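Local coordinates for G protein coupled receptor (PDB 3T33) that may play a role in abscisic acid signalling and binds a zinc ion as a plant member of the LanC-like (lanthionine synthetase C-like) family, at residues Lys257-Arg267 / Tyr305-Glu316. Numbering follows the deposited sequence.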
loop_
_atom_site.group_PDB
_atom_site.type_symbol
_atom_site.label_atom_id
_atom_site.label_comp_id
_atom_site.label_asym_id
_atom_site.label_seq_id
_atom_site.Cartn_x
_atom_site.Cartn_y
_atom_site.Cartn_z
ATOM N N LYS A 257 13.291 -4.752 15.806
ATOM C CA LYS A 257 13.969 -5.986 15.306
ATOM C C LYS A 257 13.369 -7.200 16.002
ATOM O O LYS A 257 12.911 -8.150 15.349
ATOM C CB LYS A 257 15.495 -5.970 15.528
ATOM C CG LYS A 257 16.229 -5.142 14.518
ATOM C CD LYS A 257 17.708 -5.068 14.821
ATOM C CE LYS A 257 18.435 -4.087 13.892
ATOM N NZ LYS A 257 19.899 -3.837 14.319
ATOM N N GLY A 258 13.273 -7.111 17.324
ATOM C CA GLY A 258 12.750 -8.231 18.127
ATOM C C GLY A 258 11.377 -8.725 17.752
ATOM O O GLY A 258 11.160 -9.911 17.593
ATOM N N THR A 259 10.440 -7.791 17.623
ATOM C CA THR A 259 9.042 -8.098 17.225
ATOM C C THR A 259 9.009 -8.729 15.848
ATOM O O THR A 259 8.249 -9.647 15.606
ATOM C CB THR A 259 8.196 -6.808 17.255
ATOM O OG1 THR A 259 8.325 -6.224 18.551
ATOM C CG2 THR A 259 6.751 -7.072 16.987
ATOM N N LEU A 260 9.855 -8.237 14.947
ATOM C CA LEU A 260 9.909 -8.809 13.601
ATOM C C LEU A 260 10.541 -10.224 13.574
ATOM O O LEU A 260 9.989 -11.110 12.949
ATOM C CB LEU A 260 10.570 -7.845 12.597
ATOM C CG LEU A 260 9.861 -6.527 12.243
ATOM C CD1 LEU A 260 10.721 -5.739 11.343
ATOM C CD2 LEU A 260 8.538 -6.787 11.583
ATOM N N SER A 261 11.658 -10.445 14.268
ATOM C CA SER A 261 12.138 -11.831 14.475
ATOM C C SER A 261 11.056 -12.725 15.033
ATOM O O SER A 261 10.760 -13.778 14.484
ATOM C CB SER A 261 13.321 -11.861 15.421
ATOM O OG SER A 261 14.278 -10.969 14.915
ATOM N N TYR A 262 10.444 -12.300 16.122
ATOM C CA TYR A 262 9.381 -13.093 16.713
ATOM C C TYR A 262 8.446 -13.604 15.643
ATOM O O TYR A 262 8.215 -14.776 15.556
ATOM C CB TYR A 262 8.615 -12.263 17.747
ATOM C CG TYR A 262 7.362 -12.946 18.211
ATOM C CD1 TYR A 262 7.411 -13.916 19.221
ATOM C CD2 TYR A 262 6.141 -12.659 17.622
ATOM C CE1 TYR A 262 6.277 -14.552 19.629
ATOM C CE2 TYR A 262 5.017 -13.275 18.026
ATOM C CZ TYR A 262 5.093 -14.227 19.023
ATOM O OH TYR A 262 3.957 -14.848 19.413
ATOM N N MET A 263 7.922 -12.704 14.811
ATOM C CA MET A 263 7.003 -13.042 13.706
ATOM C C MET A 263 7.586 -14.013 12.664
ATOM O O MET A 263 6.907 -14.906 12.173
ATOM C CB MET A 263 6.581 -11.752 13.008
ATOM C CG MET A 263 5.668 -10.835 13.864
ATOM S SD MET A 263 5.027 -9.331 13.017
ATOM C CE MET A 263 3.556 -10.070 12.401
ATOM N N ILE A 264 8.854 -13.844 12.336
ATOM C CA ILE A 264 9.506 -14.726 11.383
ATOM C C ILE A 264 9.510 -16.147 11.944
ATOM O O ILE A 264 8.932 -17.069 11.343
ATOM C CB ILE A 264 10.919 -14.170 11.001
ATOM C CG1 ILE A 264 10.746 -12.851 10.237
ATOM C CG2 ILE A 264 11.740 -15.185 10.148
ATOM C CD1 ILE A 264 11.996 -12.088 10.016
ATOM N N GLN A 265 10.077 -16.299 13.149
ATOM C CA GLN A 265 10.247 -17.621 13.804
ATOM C C GLN A 265 8.911 -18.330 14.038
ATOM O O GLN A 265 8.888 -19.516 14.351
ATOM C CB GLN A 265 10.987 -17.476 15.141
ATOM C CG GLN A 265 12.312 -16.665 15.061
ATOM C CD GLN A 265 12.893 -16.273 16.451
ATOM O OE1 GLN A 265 13.685 -15.311 16.566
ATOM N NE2 GLN A 265 12.518 -17.029 17.503
ATOM N N ASN A 266 7.800 -17.624 13.850
ATOM C CA ASN A 266 6.521 -18.128 14.325
ATOM C C ASN A 266 5.418 -18.156 13.289
ATOM O O ASN A 266 4.233 -18.272 13.627
ATOM C CB ASN A 266 6.072 -17.325 15.533
ATOM C CG ASN A 266 6.647 -17.861 16.814
ATOM O OD1 ASN A 266 6.299 -18.961 17.196
ATOM N ND2 ASN A 266 7.545 -17.102 17.471
ATOM N N ARG A 267 5.826 -18.076 12.033
ATOM C CA ARG A 267 4.924 -18.142 10.885
ATOM C C ARG A 267 4.470 -19.584 10.615
ATOM O O ARG A 267 4.992 -20.533 11.212
ATOM C CB ARG A 267 5.617 -17.525 9.643
ATOM C CG ARG A 267 6.832 -18.304 9.202
ATOM C CD ARG A 267 7.799 -17.570 8.253
ATOM N NE ARG A 267 8.671 -18.591 7.679
ATOM C CZ ARG A 267 9.841 -18.408 7.078
ATOM N NH1 ARG A 267 10.364 -17.210 6.930
ATOM N NH2 ARG A 267 10.500 -19.465 6.630
ATOM N N TYR A 305 18.095 -2.157 8.156
ATOM C CA TYR A 305 18.946 -2.935 9.078
ATOM C C TYR A 305 20.031 -3.734 8.395
ATOM O O TYR A 305 21.106 -3.934 8.965
ATOM C CB TYR A 305 18.089 -3.774 10.013
ATOM C CG TYR A 305 17.197 -2.831 10.792
ATOM C CD1 TYR A 305 17.745 -1.675 11.357
ATOM C CD2 TYR A 305 15.810 -3.061 10.943
ATOM C CE1 TYR A 305 16.962 -0.772 12.064
ATOM C CE2 TYR A 305 14.978 -2.140 11.684
ATOM C CZ TYR A 305 15.581 -1.001 12.226
ATOM O OH TYR A 305 14.855 -0.057 12.927
ATOM N N ASN A 306 19.765 -4.108 7.145
ATOM C CA ASN A 306 20.665 -4.945 6.352
ATOM C C ASN A 306 21.055 -6.253 7.023
ATOM O O ASN A 306 22.202 -6.506 7.331
ATOM C CB ASN A 306 21.903 -4.192 5.862
ATOM C CG ASN A 306 22.444 -4.798 4.572
ATOM O OD1 ASN A 306 21.784 -5.673 3.978
ATOM N ND2 ASN A 306 23.629 -4.356 4.131
ATOM N N THR A 307 20.075 -7.098 7.223
ATOM C CA THR A 307 20.289 -8.295 7.971
ATOM C C THR A 307 19.939 -9.406 7.032
ATOM O O THR A 307 18.981 -9.277 6.265
ATOM C CB THR A 307 19.327 -8.273 9.163
ATOM O OG1 THR A 307 19.874 -7.412 10.167
ATOM C CG2 THR A 307 19.147 -9.601 9.750
ATOM N N LYS A 308 20.697 -10.494 7.093
ATOM C CA LYS A 308 20.401 -11.677 6.318
ATOM C C LYS A 308 19.019 -12.159 6.648
ATOM O O LYS A 308 18.242 -12.495 5.745
ATOM C CB LYS A 308 21.391 -12.790 6.631
ATOM C CG LYS A 308 20.991 -14.158 6.066
ATOM C CD LYS A 308 21.792 -14.489 4.807
ATOM C CE LYS A 308 23.024 -15.333 5.159
ATOM N NZ LYS A 308 22.608 -16.691 5.671
ATOM N N GLU A 309 18.723 -12.218 7.942
ATOM C CA GLU A 309 17.435 -12.733 8.411
ATOM C C GLU A 309 16.245 -12.075 7.691
ATOM O O GLU A 309 15.275 -12.756 7.387
ATOM C CB GLU A 309 17.278 -12.524 9.920
ATOM C CG GLU A 309 15.977 -13.161 10.508
ATOM C CD GLU A 309 15.707 -12.770 11.967
ATOM O OE1 GLU A 309 16.385 -11.845 12.480
ATOM O OE2 GLU A 309 14.806 -13.395 12.588
ATOM N N PHE A 310 16.343 -10.760 7.457
ATOM C CA PHE A 310 15.238 -9.926 6.987
ATOM C C PHE A 310 15.157 -10.056 5.485
ATOM O O PHE A 310 14.108 -10.420 4.985
ATOM C CB PHE A 310 15.400 -8.428 7.405
ATOM C CG PHE A 310 15.197 -8.158 8.909
ATOM C CD1 PHE A 310 14.374 -8.972 9.691
ATOM C CD2 PHE A 310 15.822 -7.075 9.518
ATOM C CE1 PHE A 310 14.205 -8.750 11.061
ATOM C CE2 PHE A 310 15.651 -6.830 10.873
ATOM C CZ PHE A 310 14.830 -7.685 11.652
ATOM N N VAL A 311 16.281 -9.820 4.788
ATOM C CA VAL A 311 16.403 -10.064 3.351
ATOM C C VAL A 311 15.756 -11.407 2.962
ATOM O O VAL A 311 14.850 -11.466 2.115
ATOM C CB VAL A 311 17.894 -10.077 2.905
ATOM C CG1 VAL A 311 18.018 -10.254 1.400
ATOM C CG2 VAL A 311 18.568 -8.818 3.265
ATOM N N GLU A 312 16.168 -12.480 3.630
ATOM C CA GLU A 312 15.746 -13.800 3.220
ATOM C C GLU A 312 14.299 -14.027 3.556
ATOM O O GLU A 312 13.567 -14.667 2.781
ATOM C CB GLU A 312 16.633 -14.901 3.853
ATOM C CG GLU A 312 18.051 -15.039 3.207
ATOM C CD GLU A 312 18.834 -16.268 3.746
ATOM O OE1 GLU A 312 18.372 -16.891 4.751
ATOM O OE2 GLU A 312 19.904 -16.618 3.154
ATOM N N ALA A 313 13.895 -13.503 4.715
ATOM C CA ALA A 313 12.515 -13.615 5.150
ATOM C C ALA A 313 11.566 -12.875 4.182
ATOM O O ALA A 313 10.494 -13.388 3.836
ATOM C CB ALA A 313 12.366 -13.099 6.571
ATOM N N ALA A 314 11.994 -11.682 3.747
ATOM C CA ALA A 314 11.263 -10.904 2.717
ATOM C C ALA A 314 11.112 -11.719 1.444
ATOM O O ALA A 314 10.010 -11.786 0.898
ATOM C CB ALA A 314 11.974 -9.584 2.397
ATOM N N MET A 315 12.207 -12.365 1.003
ATOM C CA MET A 315 12.184 -13.157 -0.222
ATOM C C MET A 315 11.264 -14.303 -0.040
ATOM O O MET A 315 10.498 -14.636 -0.949
ATOM C CB MET A 315 13.595 -13.608 -0.694
ATOM C CG MET A 315 14.472 -12.442 -1.274
ATOM S SD MET A 315 16.220 -12.730 -1.834
ATOM C CE MET A 315 16.897 -13.637 -0.475
ATOM N N GLU A 316 11.272 -14.888 1.144
ATOM C CA GLU A 316 10.419 -16.068 1.388
ATOM C C GLU A 316 8.955 -15.739 1.440
ATOM O O GLU A 316 8.113 -16.539 1.026
ATOM C CB GLU A 316 10.817 -16.742 2.706
ATOM C CG GLU A 316 12.158 -17.416 2.635
ATOM C CD GLU A 316 12.435 -18.309 3.874
ATOM O OE1 GLU A 316 13.583 -18.242 4.399
ATOM O OE2 GLU A 316 11.513 -19.066 4.315
#
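Helix 257-265 and helix 308-316 run in broadly the same direction, 46° apart with their axes 11.2 Å from each other at closest approach, and they draw nearest at I264 and A313, whose CA atoms are 7.0 Å apart. I264 carries the apolar contact here. Its CG1 branch lies anti to the carbonyl carbon (chi1 -66°) and sends CD1 to 3.6 Å from A313 CB, while the same methyl meets the F310 ring at its edge, near the ring plane. F310 pushes this ring between the helices, where K257 CG also lies at the ring edge and L260 CB packs against CE1 of the same ring; the lysine chain passes it at about a right angle. Extended beyond CG, K257 goes on to lay CE over one face of the Y305 ring, a CH-pi contact 3.8 Å from the ring centroid. S261 OG lies beside the E309 carboxylate, about equally near OE1 (3.3 Å) and OE2, but this hydroxyl is hydrogen-bonded within its own helix to K257 O, which also accepts the backbone N-H of S261. Just beyond the C-terminal end of helix 257-265, R267 forms a salt bridge from NH2 to E316 OE2 at 2.6 Å. The guanidinium and carboxylate planes are turned 72° apart, and the pairing is close but weak as a hydrogen bond and is not a flat two-pronged one. Helix 291-305, which ends at Y305, packs against both segments, A301 touching L260 and F310 and L298 touching I264 and A313, while M244 of helix 236-244 packs on L260 and Y305, joining these four helices within the all-helical LanC-like fold, away from the zinc site.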